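Local coordinates for protein leucine aminopeptidase 2 (Saccharomyces cerevisiae, PDB 2XQ0) that removes amino-terminal residues preferentially from di- and tripeptides as a zinc aminopeptidase and has a low epoxide hydrolase activity in vitro, at residues 245-250 / 301-306. Residues are numbered along the deposited sequence; the frame is centred on the assembly and turned at random.
Sequences KFIQTA and HELAHS. With ZN (zinc ion), chain C; BES (2-(3-amino-2-hydroxy-4-phenyl-butyrylamino)-4-methyl-pentanoic acid), chain B.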
loop_
_atom_site.group_PDB
_atom_site.type_symbol
_atom_site.label_atom_id
_atom_site.label_comp_id
_atom_site.label_asym_id
_atom_site.label_seq_id
_atom_site.Cartn_x
_atom_site.Cartn_y
_atom_site.Cartn_z
ATOM N N LYS A 245 13.606 16.491 -4.060
ATOM C CA LYS A 245 12.816 17.491 -3.356
ATOM C C LYS A 245 11.912 16.856 -2.293
ATOM O O LYS A 245 11.814 17.363 -1.182
ATOM C CB LYS A 245 12.003 18.311 -4.361
ATOM C CG LYS A 245 11.027 19.300 -3.757
ATOM C CD LYS A 245 10.467 20.216 -4.840
ATOM C CE LYS A 245 9.857 19.413 -5.982
ATOM N NZ LYS A 245 9.799 20.195 -7.266
ATOM N N PHE A 246 11.247 15.747 -2.630
ATOM C CA PHE A 246 10.456 15.017 -1.648
ATOM C C PHE A 246 11.316 14.544 -0.481
ATOM O O PHE A 246 10.934 14.672 0.698
ATOM C CB PHE A 246 9.788 13.793 -2.271
ATOM C CG PHE A 246 8.590 14.109 -3.106
ATOM C CD1 PHE A 246 8.001 15.350 -3.063
ATOM C CD2 PHE A 246 8.052 13.143 -3.952
ATOM C CE1 PHE A 246 6.885 15.633 -3.854
ATOM C CE2 PHE A 246 6.942 13.421 -4.741
ATOM C CZ PHE A 246 6.360 14.669 -4.687
ATOM N N ILE A 247 12.473 13.969 -0.786
ATOM C CA ILE A 247 13.281 13.450 0.306
ATOM C C ILE A 247 13.656 14.573 1.259
ATOM O O ILE A 247 13.454 14.454 2.464
ATOM C CB ILE A 247 14.538 12.694 -0.152
ATOM C CG1 ILE A 247 14.161 11.524 -1.053
ATOM C CG2 ILE A 247 15.271 12.128 1.084
ATOM C CD1 ILE A 247 15.360 10.778 -1.596
ATOM N N GLN A 248 14.178 15.669 0.714
ATOM C CA GLN A 248 14.648 16.807 1.522
ATOM C C GLN A 248 13.503 17.463 2.291
ATOM O O GLN A 248 13.682 17.934 3.411
ATOM C CB GLN A 248 15.377 17.842 0.653
ATOM C CG GLN A 248 16.778 17.402 0.194
ATOM C CD GLN A 248 17.395 18.385 -0.796
ATOM O OE1 GLN A 248 17.016 19.558 -0.832
ATOM N NE2 GLN A 248 18.335 17.906 -1.618
ATOM N N THR A 249 12.316 17.463 1.701
ATOM C CA THR A 249 11.132 17.946 2.410
ATOM C C THR A 249 10.775 17.078 3.636
ATOM O O THR A 249 10.518 17.596 4.731
ATOM C CB THR A 249 9.921 18.052 1.476
ATOM O OG1 THR A 249 10.215 18.988 0.423
ATOM C CG2 THR A 249 8.715 18.543 2.264
ATOM N N ALA A 250 10.772 15.761 3.455
ATOM C CA ALA A 250 10.512 14.844 4.564
ATOM C C ALA A 250 11.544 14.980 5.664
ATOM O O ALA A 250 11.216 14.952 6.851
ATOM C CB ALA A 250 10.470 13.402 4.058
ATOM N N HIS A 301 4.096 9.077 -0.462
ATOM C CA HIS A 301 3.573 8.045 0.427
ATOM C C HIS A 301 4.616 6.982 0.768
ATOM O O HIS A 301 4.937 6.786 1.920
ATOM C CB HIS A 301 2.322 7.384 -0.161
ATOM C CG HIS A 301 1.640 6.461 0.803
ATOM N ND1 HIS A 301 0.658 6.883 1.668
ATOM C CD2 HIS A 301 1.843 5.148 1.074
ATOM C CE1 HIS A 301 0.269 5.866 2.424
ATOM N NE2 HIS A 301 0.977 4.804 2.083
ATOM N N GLU A 302 5.145 6.289 -0.236
ATOM C CA GLU A 302 6.134 5.247 0.023
ATOM C C GLU A 302 7.362 5.836 0.706
ATOM O O GLU A 302 7.994 5.187 1.531
ATOM C CB GLU A 302 6.589 4.583 -1.274
ATOM C CG GLU A 302 5.463 4.131 -2.200
ATOM C CD GLU A 302 4.513 3.176 -1.532
ATOM O OE1 GLU A 302 3.381 3.025 -2.040
ATOM O OE2 GLU A 302 4.887 2.586 -0.492
ATOM N N LEU A 303 7.713 7.067 0.350
ATOM C CA LEU A 303 8.857 7.712 0.981
ATOM C C LEU A 303 8.620 7.934 2.473
ATOM O O LEU A 303 9.521 7.742 3.273
ATOM C CB LEU A 303 9.107 9.069 0.341
ATOM C CG LEU A 303 10.109 9.960 1.083
ATOM C CD1 LEU A 303 11.489 9.323 1.055
ATOM C CD2 LEU A 303 10.137 11.336 0.423
ATOM N N ALA A 304 7.428 8.389 2.849
ATOM C CA ALA A 304 7.151 8.633 4.270
ATOM C C ALA A 304 7.237 7.337 5.086
ATOM O O ALA A 304 7.634 7.352 6.263
ATOM C CB ALA A 304 5.804 9.313 4.457
ATOM N N HIS A 305 6.905 6.205 4.465
ATOM C CA HIS A 305 7.034 4.900 5.118
ATOM C C HIS A 305 8.446 4.662 5.647
ATOM O O HIS A 305 8.650 3.938 6.639
ATOM C CB HIS A 305 6.662 3.764 4.166
ATOM C CG HIS A 305 5.222 3.388 4.217
ATOM N ND1 HIS A 305 4.588 3.051 5.392
ATOM C CD2 HIS A 305 4.292 3.271 3.232
ATOM C CE1 HIS A 305 3.318 2.769 5.135
ATOM N NE2 HIS A 305 3.119 2.895 3.835
ATOM N N SER A 306 9.424 5.284 5.007
ATOM C CA SER A 306 10.815 5.111 5.453
ATOM C C SER A 306 10.877 5.354 6.951
ATOM O O SER A 306 11.572 4.642 7.677
ATOM C CB SER A 306 11.761 6.060 4.714
ATOM O OG SER A 306 11.749 5.764 3.336
HETATM ZN ZN ZN C . 1.314 2.772 2.874
HETATM N N2 BES B . 2.300 -1.395 1.426
HETATM C C1 BES B . 1.110 -0.597 1.220
HETATM C C6 BES B . 0.085 -1.382 0.398
HETATM C C7 BES B . -0.366 -2.607 1.163
HETATM C C8 BES B . -0.723 -2.491 2.501
HETATM C C12 BES B . -0.406 -3.849 0.536
HETATM C C9 BES B . -1.132 -3.615 3.210
HETATM C C11 BES B . -0.815 -4.974 1.248
HETATM C C10 BES B . -1.180 -4.857 2.586
HETATM C C2 BES B . 1.444 0.725 0.518
HETATM O O2 BES B . 2.416 1.535 1.194
HETATM C C3 BES B . 0.168 1.487 0.387
HETATM O O3 BES B . -0.376 2.009 1.363
HETATM N N1 BES B . -0.252 1.475 -0.871
HETATM C C4 BES B . -1.442 2.086 -1.427
HETATM C C13 BES B . -0.928 3.402 -1.996
HETATM C C14 BES B . -1.712 4.609 -1.499
HETATM C C15 BES B . -0.875 5.874 -1.644
HETATM C C16 BES B . -2.189 4.428 -0.060
HETATM C C5 BES B . -1.885 1.204 -2.560
HETATM O O1 BES B . -3.091 1.200 -2.890
HETATM O O4 BES B . -1.019 0.494 -3.131
#
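The zinc-binding HExxH helix of this M1 aminopeptidase rests its back on helix 243-253 through L303, which meets F246, I247 and A250. The short segments cross at -41° with their axes 10.4 Å apart; the side chains that meet are all apolar, and no hydrogen bond crosses between the segments. With CG anti to the backbone N (chi1 169°), L303 sets both its methyls against helix 243-253: CD2 lies 3.7 Å from F246 CB and 3.4 Å from F246 O, and also touches the methyl of A250. Its other branch, CD1, meets I247 CG1 at 4.1 Å, the two side chains crossing at about a right angle. The F246 ring leads away to I338 on helix 321-339, which also carries E324, the third protein ligand of zinc, and E331, whose carboxylate accepts a hydrogen bond from H301 ND1. On the active-site side, H301 NE2 and H305 NE2 bind zinc at 2.2 and 2.0 Å, and bestatin chelates it through O2 and O3. Bestatin C15 sits over one face of the H301 imidazole, offset toward its rim. E302, the proton acceptor, bends at chi2 and brings OE2 to 3.2 Å from bestatin O2. A leucine here would probably leave the zinc-bound inhibitor hydroxyl without the E302 carboxylate beside it and the site without its general base. One helix thus joins buried core and metal centre, as in the thermolysin-like catalytic domain of M1 peptidases.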